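Local coordinates for biofilm-associated surface protein (Staphylococcus aureus, PDB 7C7U), which probably acts as a calcium-responsive cell-wall-anchored adhesin that forms functional amyloid and builds staphylococcal biofilm, at residues I257-L262 / D297-G302. Numbering follows the deposited sequence.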
ATOM      1  N   ILE A 257      -8.285  -7.385  20.852  1.00 30.51           N
ATOM      2  CA  ILE A 257      -8.453  -7.242  19.402  1.00 29.30           C
ATOM      3  C   ILE A 257      -9.488  -6.147  19.163  1.00 31.53           C
ATOM      4  O   ILE A 257     -10.571  -6.177  19.755  1.00 32.27           O
ATOM      5  CB  ILE A 257      -8.874  -8.572  18.745  1.00 32.70           C
ATOM      6  CG1 ILE A 257      -7.982  -9.727  19.210  1.00 33.50           C
ATOM      7  CG2 ILE A 257      -8.879  -8.488  17.180  1.00 32.94           C
ATOM      8  CD1 ILE A 257      -6.511  -9.586  18.798  1.00 33.73           C
ATOM      9  N   ASP A 258      -9.148  -5.172  18.320  1.00 31.93           N
ATOM     10  CA  ASP A 258     -10.047  -4.059  18.027  1.00 34.96           C
ATOM     11  C   ASP A 258     -11.446  -4.564  17.684  1.00 35.80           C
ATOM     12  O   ASP A 258     -11.617  -5.376  16.769  1.00 33.87           O
ATOM     13  CB  ASP A 258      -9.484  -3.239  16.864  1.00 31.41           C
ATOM     14  CG  ASP A 258     -10.164  -1.895  16.712  1.00 33.25           C
ATOM     15  OD1 ASP A 258     -11.404  -1.855  16.574  1.00 39.60           O
ATOM     16  OD2 ASP A 258      -9.468  -0.868  16.737  1.00 32.41           O
ATOM     17  N   LYS A 259     -12.436  -4.090  18.440  1.00 32.17           N
ATOM     18  CA  LYS A 259     -13.820  -4.533  18.273  1.00 38.27           C
ATOM     19  C   LYS A 259     -14.341  -4.331  16.836  1.00 38.18           C
ATOM     20  O   LYS A 259     -15.178  -5.108  16.367  1.00 39.08           O
ATOM     21  CB  LYS A 259     -14.706  -3.807  19.286  1.00 38.32           C
ATOM     22  CG  LYS A 259     -14.766  -2.306  19.102  1.00 44.85           C
ATOM     23  CD  LYS A 259     -15.607  -1.659  20.208  1.00 55.29           C
ATOM     24  CE  LYS A 259     -15.767  -0.165  19.970  1.00 55.20           C
ATOM     25  NZ  LYS A 259     -16.458   0.066  18.651  1.00 58.37           N
ATOM     26  N   ASP A 260     -13.877  -3.303  16.125  1.00 36.06           N
ATOM     27  CA  ASP A 260     -14.379  -3.088  14.766  1.00 42.24           C
ATOM     28  C   ASP A 260     -13.885  -4.114  13.762  1.00 42.01           C
ATOM     29  O   ASP A 260     -14.430  -4.179  12.657  1.00 35.64           O
ATOM     30  CB  ASP A 260     -14.018  -1.693  14.260  1.00 45.27           C
ATOM     31  CG  ASP A 260     -14.761  -0.604  14.995  1.00 48.18           C
ATOM     32  OD1 ASP A 260     -15.840  -0.908  15.531  1.00 48.18           O
ATOM     33  OD2 ASP A 260     -14.277   0.542  15.029  1.00 55.12           O
ATOM     34  N   LEU A 261     -12.865  -4.898  14.086  1.00 35.47           N
ATOM     35  CA  LEU A 261     -12.473  -5.968  13.181  1.00 35.30           C
ATOM     36  C   LEU A 261     -13.312  -7.219  13.372  1.00 34.61           C
ATOM     37  O   LEU A 261     -13.314  -8.087  12.499  1.00 34.82           O
ATOM     38  CB  LEU A 261     -10.989  -6.306  13.372  1.00 36.47           C
ATOM     39  CG  LEU A 261     -10.025  -5.339  12.699  1.00 34.03           C
ATOM     40  CD1 LEU A 261      -8.585  -5.749  12.937  1.00 34.78           C
ATOM     41  CD2 LEU A 261     -10.338  -5.298  11.192  1.00 35.93           C
ATOM     42  N   LEU A 262     -14.027  -7.329  14.485  1.00 36.43           N
ATOM     43  CA  LEU A 262     -14.721  -8.575  14.804  1.00 39.97           C
ATOM     44  C   LEU A 262     -15.655  -9.079  13.704  1.00 39.71           C
ATOM     45  O   LEU A 262     -15.685 -10.304  13.484  1.00 37.46           O
ATOM     46  CB  LEU A 262     -15.490  -8.406  16.120  1.00 42.08           C
ATOM     47  CG  LEU A 262     -14.665  -8.125  17.379  1.00 42.94           C
ATOM     48  CD1 LEU A 262     -15.509  -8.422  18.599  1.00 42.86           C
ATOM     49  CD2 LEU A 262     -13.363  -8.924  17.404  1.00 42.11           C
ATOM     50  N   ASP A 297     -13.918 -12.179  23.608  1.00 40.55           N
ATOM     51  CA  ASP A 297     -15.271 -11.857  24.041  1.00 42.47           C
ATOM     52  C   ASP A 297     -15.860 -10.811  23.091  1.00 43.61           C
ATOM     53  O   ASP A 297     -15.261 -10.468  22.067  1.00 40.23           O
ATOM     54  CB  ASP A 297     -15.292 -11.434  25.516  1.00 38.90           C
ATOM     55  CG  ASP A 297     -14.563 -10.124  25.791  1.00 44.34           C
ATOM     56  OD1 ASP A 297     -14.267  -9.357  24.854  1.00 42.03           O
ATOM     57  OD2 ASP A 297     -14.270  -9.857  26.978  1.00 46.64           O
ATOM     58  N   GLU A 298     -17.033 -10.266  23.436  1.00 41.40           N
ATOM     59  CA  GLU A 298     -17.755  -9.424  22.487  1.00 47.75           C
ATOM     60  C   GLU A 298     -17.039  -8.110  22.217  1.00 46.53           C
ATOM     61  O   GLU A 298     -17.389  -7.429  21.252  1.00 46.52           O
ATOM     62  CB  GLU A 298     -19.180  -9.122  22.978  1.00 49.29           C
ATOM     63  CG  GLU A 298     -19.274  -7.957  23.965  1.00 51.73           C
ATOM     64  CD  GLU A 298     -18.902  -8.310  25.396  1.00 59.89           C
ATOM     65  OE1 GLU A 298     -18.328  -9.402  25.631  1.00 58.80           O
ATOM     66  OE2 GLU A 298     -19.167  -7.468  26.285  1.00 63.40           O
ATOM     67  N   VAL A 299     -16.061  -7.729  23.039  1.00 45.47           N
ATOM     68  CA  VAL A 299     -15.298  -6.509  22.820  1.00 45.54           C
ATOM     69  C   VAL A 299     -13.888  -6.793  22.323  1.00 38.82           C
ATOM     70  O   VAL A 299     -13.115  -5.855  22.098  1.00 41.87           O
ATOM     71  CB  VAL A 299     -15.270  -5.642  24.093  1.00 47.48           C
ATOM     72  CG1 VAL A 299     -14.238  -6.147  25.086  1.00 43.61           C
ATOM     73  CG2 VAL A 299     -15.048  -4.169  23.747  1.00 56.31           C
ATOM     74  N   GLY A 300     -13.565  -8.047  22.060  1.00 33.74           N
ATOM     75  CA  GLY A 300     -12.295  -8.399  21.458  1.00 35.43           C
ATOM     76  C   GLY A 300     -11.216  -8.831  22.430  1.00 32.11           C
ATOM     77  O   GLY A 300     -10.072  -9.018  22.004  1.00 31.83           O
ATOM     78  N   ASN A 301     -11.553  -9.012  23.708  1.00 31.95           N
ATOM     79  CA  ASN A 301     -10.582  -9.373  24.738  1.00 35.54           C
ATOM     80  C   ASN A 301     -10.534 -10.875  24.964  1.00 35.25           C
ATOM     81  O   ASN A 301     -11.559 -11.563  24.912  1.00 34.74           O
ATOM     82  CB  ASN A 301     -10.925  -8.674  26.058  1.00 33.99           C
ATOM     83  CG  ASN A 301     -10.786  -7.188  25.961  1.00 38.10           C
ATOM     84  OD1 ASN A 301     -10.135  -6.678  25.049  1.00 40.07           O
ATOM     85  ND2 ASN A 301     -11.387  -6.475  26.898  1.00 43.64           N
ATOM     86  N   GLY A 302      -9.332 -11.380  25.241  1.00 34.35           N
ATOM     87  CA  GLY A 302      -9.177 -12.781  25.565  1.00 31.91           C
ATOM     88  C   GLY A 302      -7.944 -13.006  26.415  1.00 31.56           C
ATOM     89  O   GLY A 302      -7.111 -12.112  26.607  1.00 26.84           O
TER
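I257 N donates to G300 O at 2.7 Å, the one hydrogen bond joining 257-262 to 297-302. The N-H points well at the oxygen (160°) but arrives from above the carbonyl plane. A second backbone link is weaker: G300 CA lies 3.3 Å from I257 O in a C-H...O contact. I257 O lies too close to G300 CA for a side chain to fit between them. The positive phi of G300 (97°) also suits glycine as the last residue of the type I turn from D297.

L262 brings the main side-chain contact. Its CG lies anti to the carbonyl carbon (chi1 -63°), and CD1 rests 3.4 Å from E298 O, over the backbone of the turn. I257 packs CB and CG1 beside G300 O. K259 touches V299 O with CB, at 3.8 Å, while K259 NZ reaches D260 OD1 in a salt bridge whose hydrogen bond is weak.

D297 OD1 takes V299 N, in an Asx turn, and N301 N, both at 3.0 Å, from opposite faces of the carboxylate plane. On the other segment, D258 OD1 accepts D260 N in a second Asx turn at the start of the 3-10 segment.

I296 touches both I257 and L262. Strand 301-305 pairs antiparallel with 252-257, and G302 makes backbone hydrogen bonds with Y255. The contact thus extends this edge pairing through one main-chain bond, with side-chain carbons laid against backbone carbonyls and each aspartate shaping its own loop.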